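Local structure of inclusion membrane protein A (Chlamydia trachomatis, 6E7E) at residues M24-S36 against V49-R61. The protein probably promotes homotypic fusion of chlamydial inclusions as a SNARE-like inclusion membrane protein, of which this chain is the soluble domain. The protein carries 2 engineered substitutions. Sequence-based numbering, arbitrary orientation.
Sequences MLSVLQKEFLHLS and VSQDFYSCLQGFR
Gln29 lies across one face of the Tyr54 ring and at the same time bonds to that tyrosine's backbone. Its NE2 donates to Tyr54 O at 2.9 Å, a nearly straight bond that lies in the carbonyl plane on a lone pair. With CG anti to the backbone N (chi1 -175°) and the chain extended beyond it, the amide reaches the second helix where Gln58 N bonds to Ser55 O, and Tyr54 O accepts from the Gln29 amide. A long, flat amide suits this place: its plane is only 24° from that of the ring, with NE2 toward the rim. The methylene packs tightly on the ring, CG 3.2 Å from Tyr54 CD1. The branched end of Leu33 covers the opposite face, CD1 over its centre, while its CB packs 3.6 Å from Tyr54 CD1. A water that donates to Leu57 O also makes a weak bond to Gln29 OE1.

The two segments form a helical hairpin within an all-helical bundle: 24-36 and 49-57, from helices 4-38 and 44-57, run roughly antiparallel (148°), their axes approaching to 7.8 Å. The small side chain of Ser50 is consistent with the close approach near one end, where its CB is 3.6 Å from Ser36 CB; its hydroxyl is satisfied by Leu46 O. Phe32 and Phe53 point the same way into the bundle and stack face to face, centroids 4.7 Å apart, and both rings touch Leu107 of helix 87-107. Leu57 adds aliphatic bulk against Leu25, CD2 to CD2 at 3.9 Å, and also meets Leu138 of helix 125-165. A type II turn runs from Leu57 to Phe60, with Gly59 taking the positive phi. This turn delivers the Phe60 ring to Leu25 CD1, which sits over the ring centre in a CH-pi contact of 3.7 Å, while Ile21 and Asn22 also touch the phenylalanine.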
# COMPACT_ATOMS: atom_id res chain seq x y z
N MET A 24 -5.36 -5.38 -5.45
CA MET A 24 -6.65 -5.40 -4.75
C MET A 24 -7.10 -3.98 -4.41
O MET A 24 -8.30 -3.67 -4.56
CB MET A 24 -6.58 -6.25 -3.49
CG MET A 24 -6.49 -7.71 -3.83
SD MET A 24 -6.57 -8.76 -2.34
CE MET A 24 -4.88 -8.76 -1.83
N LEU A 25 -6.20 -3.12 -3.95
CA LEU A 25 -6.58 -1.73 -3.68
C LEU A 25 -6.99 -1.02 -4.98
O LEU A 25 -7.87 -0.15 -4.89
CB LEU A 25 -5.45 -0.99 -2.99
CG LEU A 25 -5.16 -1.45 -1.57
CD1 LEU A 25 -3.95 -0.73 -1.03
CD2 LEU A 25 -6.34 -1.20 -0.65
N SER A 26 -6.42 -1.36 -6.12
CA SER A 26 -6.86 -0.73 -7.39
C SER A 26 -8.31 -1.12 -7.69
O SER A 26 -9.09 -0.29 -8.17
CB SER A 26 -5.91 -1.06 -8.53
OG SER A 26 -6.10 -2.35 -9.12
N VAL A 27 -8.67 -2.35 -7.40
CA VAL A 27 -10.05 -2.82 -7.63
C VAL A 27 -10.97 -2.06 -6.68
O VAL A 27 -12.04 -1.56 -7.09
CB VAL A 27 -10.18 -4.33 -7.43
CG1 VAL A 27 -11.63 -4.81 -7.50
CG2 VAL A 27 -9.34 -5.09 -8.44
N LEU A 28 -10.60 -1.98 -5.42
CA LEU A 28 -11.44 -1.30 -4.41
C LEU A 28 -11.53 0.19 -4.72
O LEU A 28 -12.60 0.77 -4.56
CB LEU A 28 -10.88 -1.55 -3.01
CG LEU A 28 -11.04 -3.00 -2.55
CD1 LEU A 28 -10.19 -3.27 -1.33
CD2 LEU A 28 -12.48 -3.30 -2.25
N GLN A 29 -10.45 0.79 -5.18
CA GLN A 29 -10.45 2.22 -5.56
C GLN A 29 -11.54 2.44 -6.61
O GLN A 29 -12.30 3.40 -6.52
CB GLN A 29 -9.06 2.55 -6.10
CG GLN A 29 -8.94 4.01 -6.41
CD GLN A 29 -7.73 4.33 -7.24
OE1 GLN A 29 -7.23 3.52 -8.01
NE2 GLN A 29 -7.29 5.56 -7.09
N LYS A 30 -11.55 1.62 -7.64
CA LYS A 30 -12.53 1.77 -8.73
C LYS A 30 -13.95 1.55 -8.20
O LYS A 30 -14.88 2.25 -8.60
CB LYS A 30 -12.21 0.79 -9.86
CG LYS A 30 -13.03 0.96 -11.12
CD LYS A 30 -12.41 0.25 -12.30
CE LYS A 30 -12.67 -1.23 -12.23
NZ LYS A 30 -12.36 -1.88 -13.52
N GLU A 31 -14.11 0.58 -7.31
CA GLU A 31 -15.43 0.30 -6.72
C GLU A 31 -15.94 1.53 -5.97
O GLU A 31 -17.12 1.87 -6.07
CB GLU A 31 -15.32 -0.89 -5.78
CG GLU A 31 -16.65 -1.43 -5.33
CD GLU A 31 -16.58 -2.72 -4.52
OE1 GLU A 31 -15.57 -2.92 -3.80
OE2 GLU A 31 -17.55 -3.51 -4.54
N PHE A 32 -15.07 2.20 -5.22
CA PHE A 32 -15.50 3.40 -4.45
C PHE A 32 -15.68 4.60 -5.37
O PHE A 32 -16.54 5.42 -5.05
CB PHE A 32 -14.57 3.66 -3.27
CG PHE A 32 -14.91 2.71 -2.14
CD1 PHE A 32 -16.04 2.94 -1.37
CD2 PHE A 32 -14.19 1.56 -1.91
CE1 PHE A 32 -16.44 2.03 -0.41
CE2 PHE A 32 -14.60 0.65 -0.95
CZ PHE A 32 -15.72 0.89 -0.22
N LEU A 33 -14.99 4.68 -6.50
CA LEU A 33 -15.31 5.73 -7.49
C LEU A 33 -16.74 5.52 -7.99
O LEU A 33 -17.54 6.45 -8.03
CB LEU A 33 -14.34 5.68 -8.65
CG LEU A 33 -14.60 6.72 -9.74
CD1 LEU A 33 -14.50 8.13 -9.18
CD2 LEU A 33 -13.59 6.52 -10.85
N HIS A 34 -17.07 4.30 -8.38
CA HIS A 34 -18.45 3.98 -8.78
C HIS A 34 -19.43 4.38 -7.68
O HIS A 34 -20.41 5.05 -7.96
CB HIS A 34 -18.59 2.49 -9.10
CG HIS A 34 -18.21 2.09 -10.48
ND1 HIS A 34 -16.96 1.73 -10.96
CD2 HIS A 34 -19.05 1.95 -11.52
CE1 HIS A 34 -17.11 1.38 -12.24
NE2 HIS A 34 -18.36 1.54 -12.59
N LEU A 35 -19.19 3.94 -6.46
CA LEU A 35 -20.12 4.17 -5.34
C LEU A 35 -20.29 5.67 -5.13
O LEU A 35 -21.40 6.13 -4.85
CB LEU A 35 -19.61 3.45 -4.09
CG LEU A 35 -20.65 3.21 -3.01
CD1 LEU A 35 -21.62 2.12 -3.44
CD2 LEU A 35 -19.95 2.80 -1.71
N SER A 36 -19.21 6.41 -5.21
CA SER A 36 -19.23 7.86 -4.99
C SER A 36 -20.21 8.51 -5.98
O SER A 36 -21.00 9.37 -5.58
CB SER A 36 -17.85 8.45 -5.05
OG SER A 36 -17.93 9.81 -4.83
N VAL A 49 -17.07 10.05 1.51
CA VAL A 49 -16.11 9.06 2.04
C VAL A 49 -15.64 8.15 0.90
O VAL A 49 -14.47 7.75 0.87
CB VAL A 49 -16.67 8.25 3.23
CG1 VAL A 49 -17.79 7.27 2.94
CG2 VAL A 49 -15.54 7.44 3.87
N SER A 50 -16.53 7.83 -0.03
CA SER A 50 -16.16 6.99 -1.17
C SER A 50 -15.12 7.71 -2.04
O SER A 50 -14.15 7.08 -2.48
CB SER A 50 -17.41 6.62 -1.94
OG SER A 50 -18.30 5.82 -1.17
N GLN A 51 -15.32 8.99 -2.29
CA GLN A 51 -14.30 9.77 -3.03
C GLN A 51 -12.98 9.80 -2.25
O GLN A 51 -11.91 9.73 -2.88
CB GLN A 51 -14.82 11.17 -3.31
CG GLN A 51 -13.79 12.11 -3.93
CD GLN A 51 -13.22 11.69 -5.27
OE1 GLN A 51 -13.93 11.15 -6.11
NE2 GLN A 51 -11.94 11.96 -5.49
N ASP A 52 -13.04 9.81 -0.93
CA ASP A 52 -11.81 9.75 -0.11
C ASP A 52 -11.06 8.44 -0.32
O ASP A 52 -9.82 8.44 -0.37
CB ASP A 52 -12.12 9.89 1.38
CG ASP A 52 -12.63 11.22 1.85
OD1 ASP A 52 -12.42 12.21 1.13
OD2 ASP A 52 -13.20 11.24 2.95
N PHE A 53 -11.76 7.32 -0.42
CA PHE A 53 -11.05 6.06 -0.74
C PHE A 53 -10.41 6.16 -2.11
O PHE A 53 -9.27 5.71 -2.30
CB PHE A 53 -12.00 4.87 -0.70
CG PHE A 53 -12.22 4.34 0.67
CD1 PHE A 53 -11.26 3.56 1.26
CD2 PHE A 53 -13.36 4.62 1.40
CE1 PHE A 53 -11.42 3.06 2.53
CE2 PHE A 53 -13.52 4.10 2.66
CZ PHE A 53 -12.56 3.30 3.22
N TYR A 54 -11.11 6.73 -3.08
CA TYR A 54 -10.56 6.86 -4.44
C TYR A 54 -9.24 7.64 -4.36
O TYR A 54 -8.22 7.24 -4.91
CB TYR A 54 -11.54 7.52 -5.40
CG TYR A 54 -10.98 7.48 -6.80
CD1 TYR A 54 -10.97 6.28 -7.52
CD2 TYR A 54 -10.35 8.56 -7.37
CE1 TYR A 54 -10.39 6.17 -8.77
CE2 TYR A 54 -9.78 8.48 -8.63
CZ TYR A 54 -9.80 7.28 -9.33
OH TYR A 54 -9.21 7.21 -10.56
N SER A 55 -9.28 8.76 -3.66
CA SER A 55 -8.14 9.70 -3.58
C SER A 55 -6.99 9.08 -2.79
O SER A 55 -5.82 9.19 -3.22
CB SER A 55 -8.61 11.00 -2.97
OG SER A 55 -9.50 11.67 -3.84
N CYS A 56 -7.25 8.45 -1.65
CA CYS A 56 -6.14 8.02 -0.78
C CYS A 56 -5.45 6.80 -1.39
O CYS A 56 -4.27 6.54 -1.07
CB CYS A 56 -6.58 7.83 0.66
SG CYS A 56 -7.39 6.26 0.98
N LEU A 57 -6.10 6.08 -2.30
CA LEU A 57 -5.50 4.89 -2.95
C LEU A 57 -4.79 5.25 -4.26
O LEU A 57 -4.07 4.40 -4.78
CB LEU A 57 -6.59 3.83 -3.14
CG LEU A 57 -7.15 3.28 -1.84
CD1 LEU A 57 -8.25 2.27 -2.12
CD2 LEU A 57 -6.07 2.63 -1.00
N GLN A 58 -4.88 6.51 -4.71
CA GLN A 58 -4.12 6.99 -5.89
C GLN A 58 -2.63 6.77 -5.66
O GLN A 58 -2.12 7.10 -4.58
CB GLN A 58 -4.36 8.48 -6.14
CG GLN A 58 -5.73 8.81 -6.70
CD GLN A 58 -5.90 10.28 -7.00
OE1 GLN A 58 -6.14 10.67 -8.14
NE2 GLN A 58 -5.78 11.11 -5.98
N GLY A 59 -1.97 6.20 -6.66
CA GLY A 59 -0.51 6.09 -6.67
C GLY A 59 -0.01 5.13 -5.60
O GLY A 59 1.15 5.27 -5.18
N PHE A 60 -0.81 4.15 -5.18
CA PHE A 60 -0.37 3.21 -4.13
C PHE A 60 0.92 2.53 -4.57
O PHE A 60 1.73 2.33 -3.70
CB PHE A 60 -1.47 2.22 -3.73
CG PHE A 60 -1.02 1.27 -2.65
CD1 PHE A 60 -0.97 1.65 -1.33
CD2 PHE A 60 -0.49 0.05 -2.97
CE1 PHE A 60 -0.49 0.80 -0.35
CE2 PHE A 60 -0.01 -0.81 -1.99
CZ PHE A 60 -0.01 -0.43 -0.68
N ARG A 61 1.11 2.14 -5.83
CA ARG A 61 2.33 1.38 -6.22
C ARG A 61 3.56 2.22 -5.86
O ARG A 61 4.57 1.65 -5.41
CB ARG A 61 2.28 0.96 -7.69
CG ARG A 61 2.42 2.08 -8.71
CD ARG A 61 2.89 1.49 -10.03
NE ARG A 61 2.76 2.44 -11.13
CZ ARG A 61 1.67 2.62 -11.88
NH1 ARG A 61 0.57 1.90 -11.66
NH2 ARG A 61 1.67 3.52 -12.84
O HOH W 1 -4.86 2.25 -6.23
O HOH W 2 -16.54 11.30 -6.68